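Local coordinates for protein gamma-glutamyltransferase 1 Threonine peptidase. MEROPS family T03 (Pseudomonas nitroreducens, PDB 7D9E) that transfers the gamma-glutamyl group of glutathione and related compounds to amino acids, peptides or water, at residues Gly27-Val30 with Phe35-Asn38; His3-Asp8 with Ala13-Tyr18; His84-Leu89 with Asn107-His112; Thr99-Val104 with Gly165-Ile170; Asp148-Lys151 with Thr156-Asp159. All coordinates share one frame; numbering follows the deposited sequence.

Interaction 1 (Gly27-Val30 with Phe35-Asn38); sequences GVVV and FLLN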
# COMPACT_ATOMS: atom_id res chain seq x y z
N GLY B 27 -7.33 -12.46 10.47
CA GLY B 27 -8.20 -13.60 10.46
C GLY B 27 -9.41 -13.50 11.36
O GLY B 27 -10.22 -14.43 11.38
N VAL B 28 -9.54 -12.41 12.11
CA VAL B 28 -10.68 -12.20 13.00
C VAL B 28 -11.77 -11.47 12.25
O VAL B 28 -11.56 -10.35 11.76
CB VAL B 28 -10.23 -11.39 14.23
CG1 VAL B 28 -11.41 -11.14 15.16
CG2 VAL B 28 -9.11 -12.11 14.96
N VAL B 29 -12.95 -12.06 12.20
CA VAL B 29 -14.15 -11.43 11.67
C VAL B 29 -14.99 -10.92 12.82
O VAL B 29 -15.18 -11.62 13.82
CB VAL B 29 -14.97 -12.42 10.82
CG1 VAL B 29 -16.15 -11.70 10.19
CG2 VAL B 29 -14.07 -13.03 9.77
N VAL B 30 -15.49 -9.70 12.68
CA VAL B 30 -16.37 -9.13 13.70
C VAL B 30 -17.72 -9.82 13.61
O VAL B 30 -18.49 -9.59 12.67
CB VAL B 30 -16.50 -7.61 13.55
CG1 VAL B 30 -17.51 -7.07 14.55
CG2 VAL B 30 -15.14 -6.97 13.75
N PHE B 35 -16.97 -8.17 8.71
CA PHE B 35 -15.72 -7.69 8.15
C PHE B 35 -14.52 -8.16 8.97
O PHE B 35 -14.61 -8.40 10.17
CB PHE B 35 -15.67 -6.17 8.00
CG PHE B 35 -15.74 -5.42 9.30
CD1 PHE B 35 -16.95 -5.11 9.89
CD2 PHE B 35 -14.57 -4.99 9.91
CE1 PHE B 35 -17.00 -4.41 11.07
CE2 PHE B 35 -14.61 -4.29 11.11
CZ PHE B 35 -15.82 -3.99 11.68
N LEU B 36 -13.38 -8.27 8.26
CA LEU B 36 -12.12 -8.71 8.84
C LEU B 36 -11.40 -7.54 9.51
O LEU B 36 -11.42 -6.41 9.02
CB LEU B 36 -11.19 -9.24 7.74
CG LEU B 36 -11.62 -10.62 7.26
CD1 LEU B 36 -11.17 -10.87 5.83
CD2 LEU B 36 -11.11 -11.69 8.23
N LEU B 37 -10.70 -7.85 10.58
CA LEU B 37 -9.81 -6.89 11.22
C LEU B 37 -8.38 -7.06 10.75
O LEU B 37 -7.90 -8.19 10.56
CB LEU B 37 -9.87 -7.07 12.75
CG LEU B 37 -11.15 -6.59 13.39
CD1 LEU B 37 -11.16 -6.97 14.85
CD2 LEU B 37 -11.30 -5.09 13.25
N ASN B 38 -7.71 -5.93 10.56
CA ASN B 38 -6.33 -5.91 10.11
C ASN B 38 -5.37 -6.56 11.11
O ASN B 38 -5.68 -6.78 12.29
CB ASN B 38 -5.88 -4.45 9.95
CG ASN B 38 -5.79 -3.74 11.28
OD1 ASN B 38 -4.74 -3.78 11.93
ND2 ASN B 38 -6.88 -3.10 11.70

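Interaction 2 (His3-Asp8 with Ala13-Tyr18); sequences HFSIVD and AVSNTY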
# COMPACT_ATOMS: atom_id res chain seq x y z
N HIS B 3 -4.44 -1.52 -4.50
CA HIS B 3 -4.35 -0.15 -4.95
C HIS B 3 -5.33 0.05 -6.10
O HIS B 3 -5.47 -0.83 -6.96
CB HIS B 3 -2.92 0.16 -5.47
CG HIS B 3 -2.79 1.57 -5.92
ND1 HIS B 3 -2.57 2.61 -5.04
CD2 HIS B 3 -2.90 2.13 -7.15
CE1 HIS B 3 -2.59 3.75 -5.71
NE2 HIS B 3 -2.78 3.48 -6.99
N PHE B 4 -5.92 1.24 -6.18
CA PHE B 4 -6.63 1.65 -7.39
C PHE B 4 -6.31 3.10 -7.70
O PHE B 4 -5.94 3.90 -6.83
CB PHE B 4 -8.14 1.40 -7.29
CG PHE B 4 -8.85 2.15 -6.20
CD1 PHE B 4 -9.29 3.45 -6.40
CD2 PHE B 4 -9.12 1.54 -5.00
CE1 PHE B 4 -9.97 4.13 -5.42
CE2 PHE B 4 -9.80 2.22 -4.00
CZ PHE B 4 -10.21 3.50 -4.20
N SER B 5 -6.46 3.42 -9.00
CA SER B 5 -6.16 4.74 -9.55
C SER B 5 -7.36 5.20 -10.36
O SER B 5 -7.93 4.41 -11.14
CB SER B 5 -4.94 4.62 -10.47
OG SER B 5 -3.76 4.32 -9.70
N ILE B 6 -7.73 6.48 -10.21
CA ILE B 6 -8.87 7.06 -10.92
C ILE B 6 -8.51 8.46 -11.39
O ILE B 6 -7.88 9.23 -10.66
CB ILE B 6 -10.14 7.11 -10.05
CG1 ILE B 6 -10.57 5.69 -9.65
CG2 ILE B 6 -11.27 7.80 -10.75
CD1 ILE B 6 -11.56 5.64 -8.50
N VAL B 7 -8.93 8.79 -12.60
CA VAL B 7 -8.86 10.15 -13.13
C VAL B 7 -10.24 10.47 -13.71
O VAL B 7 -10.81 9.64 -14.42
CB VAL B 7 -7.78 10.29 -14.23
CG1 VAL B 7 -7.77 11.70 -14.81
CG2 VAL B 7 -6.41 9.95 -13.65
N ASP B 8 -10.76 11.66 -13.42
CA ASP B 8 -12.03 12.08 -13.99
C ASP B 8 -11.79 13.03 -15.16
O ASP B 8 -10.66 13.46 -15.40
CB ASP B 8 -12.99 12.63 -12.92
CG ASP B 8 -12.58 13.99 -12.38
OD1 ASP B 8 -11.88 14.77 -13.05
OD2 ASP B 8 -12.96 14.28 -11.23
N ALA B 13 -7.57 13.54 -9.92
CA ALA B 13 -7.02 12.21 -9.79
C ALA B 13 -7.05 11.76 -8.34
O ALA B 13 -6.84 12.54 -7.42
CB ALA B 13 -5.58 12.15 -10.32
N VAL B 14 -7.28 10.46 -8.16
CA VAL B 14 -7.17 9.80 -6.86
C VAL B 14 -6.29 8.56 -7.03
O VAL B 14 -6.52 7.75 -7.93
CB VAL B 14 -8.54 9.39 -6.29
CG1 VAL B 14 -8.36 8.51 -5.03
CG2 VAL B 14 -9.39 10.60 -5.97
N SER B 15 -5.30 8.42 -6.14
CA SER B 15 -4.48 7.22 -6.05
C SER B 15 -4.63 6.71 -4.63
O SER B 15 -4.26 7.40 -3.68
CB SER B 15 -3.03 7.62 -6.33
OG SER B 15 -2.25 6.49 -6.66
N ASN B 16 -5.20 5.52 -4.47
CA ASN B 16 -5.59 5.03 -3.15
C ASN B 16 -5.01 3.65 -2.90
O ASN B 16 -5.33 2.71 -3.62
CB ASN B 16 -7.11 4.96 -3.03
CG ASN B 16 -7.55 4.69 -1.64
OD1 ASN B 16 -7.60 5.60 -0.83
ND2 ASN B 16 -7.81 3.43 -1.34
N THR B 17 -4.19 3.54 -1.85
CA THR B 17 -3.63 2.26 -1.42
C THR B 17 -4.19 1.98 -0.04
O THR B 17 -4.09 2.83 0.86
CB THR B 17 -2.09 2.30 -1.34
OG1 THR B 17 -1.53 2.82 -2.56
CG2 THR B 17 -1.55 0.91 -1.16
N TYR B 18 -4.76 0.80 0.16
CA TYR B 18 -5.30 0.45 1.47
C TYR B 18 -5.16 -1.04 1.69
O TYR B 18 -4.88 -1.81 0.77
CB TYR B 18 -6.69 1.08 1.72
CG TYR B 18 -7.89 0.47 1.04
CD1 TYR B 18 -7.78 -0.31 -0.10
CD2 TYR B 18 -9.17 0.71 1.54
CE1 TYR B 18 -8.91 -0.86 -0.71
CE2 TYR B 18 -10.30 0.16 0.94
CZ TYR B 18 -10.16 -0.61 -0.18
OH TYR B 18 -11.26 -1.17 -0.79

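Interaction 3 (His84-Leu89 with Asn107-His112); sequences HVSLVL and NVYDFH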
# COMPACT_ATOMS: atom_id res chain seq x y z
N HIS B 84 -0.80 19.61 -14.61
CA HIS B 84 -1.77 18.64 -15.07
C HIS B 84 -1.27 17.24 -14.76
O HIS B 84 -0.07 16.96 -14.84
CB HIS B 84 -2.00 18.79 -16.56
CG HIS B 84 -2.51 20.14 -16.94
ND1 HIS B 84 -1.70 21.12 -17.46
CD2 HIS B 84 -3.74 20.70 -16.81
CE1 HIS B 84 -2.41 22.22 -17.67
NE2 HIS B 84 -3.65 21.99 -17.28
N VAL B 85 -2.20 16.37 -14.39
CA VAL B 85 -1.86 14.99 -14.11
C VAL B 85 -1.30 14.34 -15.37
O VAL B 85 -1.82 14.51 -16.47
CB VAL B 85 -3.11 14.25 -13.62
CG1 VAL B 85 -2.85 12.77 -13.51
CG2 VAL B 85 -3.56 14.82 -12.29
N SER B 86 -0.22 13.58 -15.19
CA SER B 86 0.38 12.82 -16.26
C SER B 86 0.42 11.32 -15.97
O SER B 86 0.35 10.54 -16.92
CB SER B 86 1.80 13.31 -16.54
OG SER B 86 2.60 13.26 -15.37
N LEU B 87 0.52 10.91 -14.70
CA LEU B 87 0.58 9.49 -14.39
C LEU B 87 0.06 9.27 -12.99
O LEU B 87 0.43 10.00 -12.08
CB LEU B 87 2.03 8.98 -14.50
CG LEU B 87 2.22 7.46 -14.39
CD1 LEU B 87 1.64 6.77 -15.62
CD2 LEU B 87 3.70 7.12 -14.21
N VAL B 88 -0.80 8.27 -12.83
CA VAL B 88 -1.35 7.90 -11.52
C VAL B 88 -1.02 6.44 -11.32
O VAL B 88 -1.28 5.63 -12.22
CB VAL B 88 -2.87 8.12 -11.47
CG1 VAL B 88 -3.38 7.90 -10.05
CG2 VAL B 88 -3.23 9.53 -11.93
N LEU B 89 -0.41 6.11 -10.18
CA LEU B 89 -0.01 4.73 -9.99
C LEU B 89 0.19 4.40 -8.52
O LEU B 89 0.39 5.26 -7.68
CB LEU B 89 1.26 4.37 -10.78
CG LEU B 89 2.62 4.85 -10.26
CD1 LEU B 89 3.75 4.19 -11.06
CD2 LEU B 89 2.78 6.35 -10.33
N ASN B 107 10.96 2.87 -16.00
CA ASN B 107 10.57 2.30 -17.29
C ASN B 107 9.84 3.31 -18.15
O ASN B 107 10.05 3.37 -19.37
CB ASN B 107 9.68 1.09 -17.01
CG ASN B 107 10.44 -0.02 -16.32
OD1 ASN B 107 11.66 0.05 -16.18
ND2 ASN B 107 9.73 -1.06 -15.90
N VAL B 108 8.96 4.12 -17.54
CA VAL B 108 8.23 5.13 -18.29
C VAL B 108 9.13 6.31 -18.66
O VAL B 108 9.11 6.76 -19.81
CB VAL B 108 7.01 5.61 -17.46
CG1 VAL B 108 6.37 6.82 -18.11
CG2 VAL B 108 6.01 4.49 -17.28
N TYR B 109 9.89 6.84 -17.70
CA TYR B 109 10.57 8.12 -17.87
C TYR B 109 12.00 8.02 -18.37
O TYR B 109 12.51 8.99 -18.95
CB TYR B 109 10.51 8.93 -16.56
CG TYR B 109 9.14 9.44 -16.29
CD1 TYR B 109 8.70 10.60 -16.89
CD2 TYR B 109 8.27 8.78 -15.45
CE1 TYR B 109 7.44 11.10 -16.67
CE2 TYR B 109 6.98 9.25 -15.24
CZ TYR B 109 6.58 10.41 -15.84
OH TYR B 109 5.33 10.93 -15.67
N ASP B 110 12.68 6.91 -18.13
CA ASP B 110 14.04 6.73 -18.61
C ASP B 110 14.13 5.79 -19.79
O ASP B 110 14.84 6.09 -20.75
CB ASP B 110 14.94 6.23 -17.47
CG ASP B 110 15.09 7.27 -16.35
OD1 ASP B 110 14.62 8.42 -16.52
OD2 ASP B 110 15.66 6.93 -15.30
N PHE B 111 13.42 4.67 -19.77
CA PHE B 111 13.43 3.77 -20.91
C PHE B 111 12.34 4.08 -21.92
O PHE B 111 12.36 3.53 -23.03
CB PHE B 111 13.36 2.31 -20.46
CG PHE B 111 14.58 1.89 -19.69
CD1 PHE B 111 15.76 1.61 -20.34
CD2 PHE B 111 14.53 1.80 -18.30
CE1 PHE B 111 16.88 1.23 -19.64
CE2 PHE B 111 15.66 1.42 -17.59
CZ PHE B 111 16.84 1.15 -18.27
N HIS B 112 11.43 4.98 -21.59
CA HIS B 112 10.41 5.47 -22.52
C HIS B 112 9.55 4.33 -23.05
O HIS B 112 9.17 4.29 -24.22
CB HIS B 112 11.03 6.34 -23.61
CG HIS B 112 11.58 7.62 -23.08
ND1 HIS B 112 12.92 7.94 -23.10
CD2 HIS B 112 10.97 8.64 -22.42
CE1 HIS B 112 13.11 9.12 -22.53
NE2 HIS B 112 11.94 9.56 -22.11
O HOH W 1 5.06 13.48 -16.53

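Interaction 4 (Thr99-Val104 with Gly165-Ile170); sequences TSIFQV and GDIQAI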
# COMPACT_ATOMS: atom_id res chain seq x y z
N THR B 99 9.99 0.28 -4.19
CA THR B 99 10.95 -0.13 -5.21
C THR B 99 10.23 -0.52 -6.50
O THR B 99 10.78 -0.30 -7.60
CB THR B 99 11.88 -1.25 -4.74
OG1 THR B 99 11.13 -2.42 -4.45
CG2 THR B 99 12.72 -0.80 -3.53
N SER B 100 9.02 -1.09 -6.41
CA SER B 100 8.28 -1.39 -7.64
C SER B 100 7.82 -0.11 -8.34
O SER B 100 7.92 -0.01 -9.57
CB SER B 100 7.10 -2.29 -7.38
OG SER B 100 7.47 -3.68 -7.35
N ILE B 101 7.32 0.87 -7.58
CA ILE B 101 6.96 2.14 -8.19
C ILE B 101 8.17 2.79 -8.87
O ILE B 101 8.06 3.29 -10.00
CB ILE B 101 6.32 3.06 -7.15
CG1 ILE B 101 4.95 2.50 -6.80
CG2 ILE B 101 6.21 4.50 -7.68
CD1 ILE B 101 4.28 3.13 -5.63
N PHE B 102 9.33 2.78 -8.20
CA PHE B 102 10.56 3.33 -8.77
C PHE B 102 10.88 2.66 -10.09
O PHE B 102 11.23 3.35 -11.06
CB PHE B 102 11.68 3.10 -7.75
CG PHE B 102 13.05 3.55 -8.19
CD1 PHE B 102 13.28 4.82 -8.72
CD2 PHE B 102 14.14 2.73 -7.97
CE1 PHE B 102 14.57 5.23 -9.03
CE2 PHE B 102 15.42 3.14 -8.29
CZ PHE B 102 15.62 4.38 -8.81
N GLN B 103 10.77 1.33 -10.16
CA GLN B 103 11.07 0.64 -11.41
C GLN B 103 10.09 1.04 -12.49
O GLN B 103 10.49 1.31 -13.62
CB GLN B 103 11.07 -0.88 -11.18
CG GLN B 103 12.34 -1.34 -10.45
CD GLN B 103 12.24 -2.76 -9.94
OE1 GLN B 103 12.65 -3.71 -10.61
NE2 GLN B 103 11.69 -2.91 -8.74
N VAL B 104 8.80 1.12 -12.17
CA VAL B 104 7.84 1.53 -13.19
C VAL B 104 8.15 2.95 -13.67
O VAL B 104 8.08 3.24 -14.88
CB VAL B 104 6.39 1.37 -12.71
CG1 VAL B 104 5.41 1.94 -13.73
CG2 VAL B 104 6.06 -0.11 -12.46
N GLY B 165 4.17 -7.16 -6.58
CA GLY B 165 3.26 -6.05 -6.78
C GLY B 165 2.13 -6.35 -7.73
O GLY B 165 1.94 -7.46 -8.23
N ASP B 166 1.33 -5.30 -7.96
CA ASP B 166 0.09 -5.33 -8.73
C ASP B 166 -0.20 -3.87 -9.08
O ASP B 166 -1.11 -3.23 -8.53
CB ASP B 166 -1.03 -6.04 -8.00
CG ASP B 166 -2.26 -6.27 -8.87
OD1 ASP B 166 -2.17 -6.15 -10.10
OD2 ASP B 166 -3.30 -6.63 -8.30
N ILE B 167 0.60 -3.32 -9.98
CA ILE B 167 0.49 -1.91 -10.31
C ILE B 167 -0.83 -1.67 -11.03
O ILE B 167 -1.20 -2.40 -11.97
CB ILE B 167 1.69 -1.52 -11.20
CG1 ILE B 167 3.01 -1.50 -10.41
CG2 ILE B 167 1.44 -0.13 -11.81
CD1 ILE B 167 3.30 -0.19 -9.68
N GLN B 168 -1.52 -0.60 -10.65
CA GLN B 168 -2.71 -0.13 -11.35
C GLN B 168 -2.42 1.32 -11.70
O GLN B 168 -2.23 2.15 -10.81
CB GLN B 168 -3.95 -0.23 -10.48
CG GLN B 168 -4.23 -1.63 -9.98
CD GLN B 168 -4.47 -2.61 -11.09
OE1 GLN B 168 -4.99 -2.25 -12.14
NE2 GLN B 168 -4.14 -3.86 -10.83
N ALA B 169 -2.35 1.62 -13.00
CA ALA B 169 -1.84 2.90 -13.46
C ALA B 169 -2.72 3.52 -14.53
O ALA B 169 -3.38 2.83 -15.32
CB ALA B 169 -0.41 2.75 -14.03
N ILE B 170 -2.72 4.85 -14.56
CA ILE B 170 -3.37 5.63 -15.61
C ILE B 170 -2.35 6.65 -16.11
O ILE B 170 -1.70 7.32 -15.31
CB ILE B 170 -4.61 6.39 -15.08
CG1 ILE B 170 -5.63 5.39 -14.54
CG2 ILE B 170 -5.19 7.31 -16.16
CD1 ILE B 170 -6.77 6.07 -13.78

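Interaction 5 (Asp148-Lys151 with Thr156-Asp159); sequences DELK and TLED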
# COMPACT_ATOMS: atom_id res chain seq x y z
N ASP B 148 22.92 -15.41 -13.66
CA ASP B 148 24.24 -15.98 -13.44
C ASP B 148 25.25 -14.88 -13.12
O ASP B 148 26.11 -15.06 -12.24
CB ASP B 148 24.68 -16.78 -14.66
CG ASP B 148 23.93 -18.10 -14.79
OD1 ASP B 148 23.35 -18.56 -13.79
OD2 ASP B 148 23.94 -18.68 -15.90
N GLU B 149 25.17 -13.75 -13.82
CA GLU B 149 26.09 -12.66 -13.51
C GLU B 149 25.84 -12.11 -12.11
O GLU B 149 26.80 -11.85 -11.37
CB GLU B 149 25.99 -11.53 -14.53
CG GLU B 149 27.10 -10.51 -14.26
CD GLU B 149 27.27 -9.48 -15.34
OE1 GLU B 149 26.74 -9.69 -16.45
OE2 GLU B 149 27.95 -8.46 -15.08
N LEU B 150 24.58 -11.91 -11.74
CA LEU B 150 24.30 -11.41 -10.40
C LEU B 150 24.86 -12.35 -9.34
O LEU B 150 25.44 -11.91 -8.35
CB LEU B 150 22.81 -11.20 -10.19
CG LEU B 150 22.17 -10.07 -10.97
CD1 LEU B 150 20.67 -10.15 -10.90
CD2 LEU B 150 22.68 -8.71 -10.47
N LYS B 151 24.70 -13.66 -9.55
CA LYS B 151 25.27 -14.63 -8.61
C LYS B 151 26.79 -14.53 -8.59
O LYS B 151 27.41 -14.64 -7.52
CB LYS B 151 24.81 -16.04 -8.96
CG LYS B 151 23.33 -16.28 -8.65
CD LYS B 151 22.98 -17.76 -8.65
CE LYS B 151 22.01 -18.12 -9.74
NZ LYS B 151 21.27 -19.38 -9.41
N THR B 156 22.61 -13.44 -3.60
CA THR B 156 21.71 -14.57 -3.44
C THR B 156 20.38 -14.18 -4.07
O THR B 156 19.87 -13.09 -3.79
CB THR B 156 21.50 -14.90 -1.96
OG1 THR B 156 22.74 -15.31 -1.37
CG2 THR B 156 20.46 -15.99 -1.78
N LEU B 157 19.85 -15.04 -4.93
CA LEU B 157 18.58 -14.77 -5.60
C LEU B 157 17.52 -15.70 -5.01
O LEU B 157 17.72 -16.91 -4.95
CB LEU B 157 18.68 -15.02 -7.10
CG LEU B 157 19.89 -14.40 -7.79
CD1 LEU B 157 19.85 -14.68 -9.27
CD2 LEU B 157 19.98 -12.92 -7.54
N GLU B 158 16.40 -15.12 -4.58
CA GLU B 158 15.33 -15.86 -3.94
C GLU B 158 13.98 -15.55 -4.58
O GLU B 158 13.62 -14.38 -4.75
CB GLU B 158 15.24 -15.54 -2.44
N ASP B 159 13.24 -16.60 -4.93
CA ASP B 159 11.84 -16.48 -5.31
C ASP B 159 11.03 -16.21 -4.04
O ASP B 159 10.95 -17.06 -3.15
CB ASP B 159 11.39 -17.79 -5.95
CG ASP B 159 9.97 -17.74 -6.49
OD1 ASP B 159 9.22 -16.82 -6.11
OD2 ASP B 159 9.59 -18.68 -7.22

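Interaction 1 (Gly27-Val30 with Phe35-Asn38)
The carbonyl O of V28 takes the N-H of L37 at 2.9 Å from N to O, and L36 CA adds a weaker C-H contact to the same oxygen at 3.4 Å. One step on, V30 N gives a straight bond (169° at the hydrogen) to F35 O, so a single backbone bridge, centred on V29 and L36, clamps the two loop segments together. With chi1 at 64°, F35 CG is wedged between the backbone N and the carbonyl carbon, which brings the ring back alongside V30. There V30 CG2 lies over the rim of one face, 4.0 Å from the ring centroid, in a CH-pi contact, and the same methyl also meets L37 CG at 4.0 Å. V29 CG2 and L36 CD2 pack against each other at 3.6 Å. An alanine at F35 would remove the ring and is likely to leave V30 CG2 without its aromatic cover. The pair lies in the long loop between strands 13-19 and 77-81, buried against the other chain of the enzyme, whose F217 meets the F35 ring and whose T182 and N183 bind the backbone of G27 and V29.

Interaction 2 (His3-Asp8 with Ala13-Tyr18)
H3-V7 and A13-T17 run antiparallel in a beta hairpin, strand axes 4.7 Å apart and directions 176° from one another, with F4-N16 and I6-V14 as its hydrogen-bonded pairs. The H3 imidazole leans across the sheet surface toward the facing strand. With CG anti to the backbone N (chi1 -179°), its ND1 is hydrogen-bonded to T17 OG1 at 2.7 Å. Through its other nitrogen, NE2, the ring donates to S5 OG at 3.0 Å, the oxygen lying near the ring plane, while CE1 comes within 2.9 Å of S15 OG, itself hydrogen-bonded to S77 O. The ring is thus fixed in rotation by bonds at both nitrogens. T17 also touches T1, the catalytic nucleophile, so H3 backs a residue that borders the active site. A leucine in place of H3 would lose both nitrogens and would probably leave T17 OG1 without this partner and its hydroxyl freer to turn. On the reverse face N16 CB lies over the F4 ring, 3.9 Å from its centroid, and the two side chains run side by side with ring and amide planes 30° apart; the amide OD1 is bound by Y93 OH of the other chain. The hairpin belongs to the Ntn-hydrolase core: the face bearing S5, V7, A13 and S15 packs on V88, I170 and I78 of strands 84-90, 168-173 and 77-81, S5 OG also bonding Q168 O, and a strand of the other chain pairs antiparallel with the hairpin, continuing the sheet across the interface.

Interaction 3 (His84-Leu89 with Asn107-His112)
S86 and L87 both face V79 of the adjacent strand, forming a classic beta bulge in strand 84-90, and both direct their side chains at Y109 near the end of helix 97-109. The bulge is consistent with two successive residues reaching the same helix. S86 comes first: OG sits between the backbone N and the carbonyl carbon (chi1 56°), and stays 3.6 Å from Y109 OH, where a water joins the two hydroxyls. S86 OG also makes a weak hydrogen bond to V79 O. L87 follows, and the L87 and Y109 side chains run past one another, heading opposite ways. L87 CB approaches Y109 OH, and CD2 meets Y109 CE2 at 4.0 Å, coming at the ring obliquely. The phenol is steadied from within its own helix by V108 CG1, 3.7 Å above the ring plane, and W257 of the other chain meets the ring edge-to-face. The contact thus joins the helix to the sheet by one apolar touch and one solvent bridge, at a partly exposed border far from the active site. The bridging water lies in the plane of the Y109 ring, 2.7 Å from Y109 OH and 2.7 Å from S86 OG.

Interaction 4 (Thr99-Val104 with Gly165-Ile170)
V104 and I167 meet tip to tip between helix 97-109 and the segment leading into strand 168-173, and apolar packing of methyl and methylene groups makes the contact. The I167 side chain is bent. CG1 stands beside the backbone N (chi1 -71°), and a second torsion of -85° turns CD1 aside instead of extending it, which lays both CG1 and CD1 against the helix. V104 CG2 is 3.9 Å from I167 CD1. With CG2 anti to its carbonyl carbon, V104 turns this methyl to I167. One helical turn earlier I101, by contrast, has an extended chain, and its CG1 meets the same I167 CD1 at 4.3 Å. I167 therefore rests on residues three apart along one side of the helix. Nearby, G165 has a backbone (phi 92°) where a side chain would collide with the carbonyl oxygen of the residue before, and its beta carbon would also head toward S100. Within the helix the Q103 side chain folds back on its own backbone: NE2 donates to T99 O at 3.0 Å from above the carbonyl plane, while Q103 N binds that oxygen from the opposite face, so T99 O is held by two donors. Q103 NE2 has a second acceptor in V124 O. Around the contact, I167 also touches V119 of helix 115-120 and V104 touches L89 of strand 84-90, so these apolar side chains fill the seam between helices 97-109 and 115-120 and the four-stranded sheet.

Interaction 5 (Asp148-Lys151 with Thr156-Asp159)
L150 and K151 lie on helix 144-153 and L157 on strand 156-159, the two segments joined by four residues that turn the chain from helix into strand; the nearest CA atoms, K151 and T156, are 6.3 Å apart. Packing of side chains does all the work, with L157 pointing at the helix and placing one methyl on each of two successive helical residues. L157 CD1 meets K151 CG at 3.9 Å, while CD2 reaches L150 CB at 4.2 Å. The lysine contributes only its aliphatic part. Its chain is bent at the third torsion (-116°), so that CE folds back to 4.1 Å from L157 CD1, and the side chains of K151 and L157 cross at a slant. K151 itself is exposed, and its methylenes cover an outer edge of the leucine, whereas L150 is buried on the inner side. The arrangement is that of a beta-alpha-beta unit in which the helix connects two parallel strands, 133-136 and 156-159, and folds onto the second. L157 also touches I134 and Y136 of strand 133-136, while L150 packs on I300 of the other chain, so the leucine pair binds the helix to this small three-stranded sheet beside the subunit interface.

Interactions 2, 3 and 4 form one continuous core. Their centres lie 10 to 15 Å apart: interactions 3 and 4 share helix 97-109 and use strands 84-90 and 168-173, neighbours in one sheet, while the hairpin of interaction 2 packs on that sheet's other face. The fold is thereby layered as hairpin, sheet and helix, with the nucleophile T1 preceding the hairpin. Interactions 1 and 5 are outlying, their centres 38 Å apart. Interaction 1 follows interaction 2 in the chain, about 9 Å from it at the nearest atoms. Interaction 5 falls between the two segments of interaction 4, so its beta-alpha-beta unit is an excursion from the core.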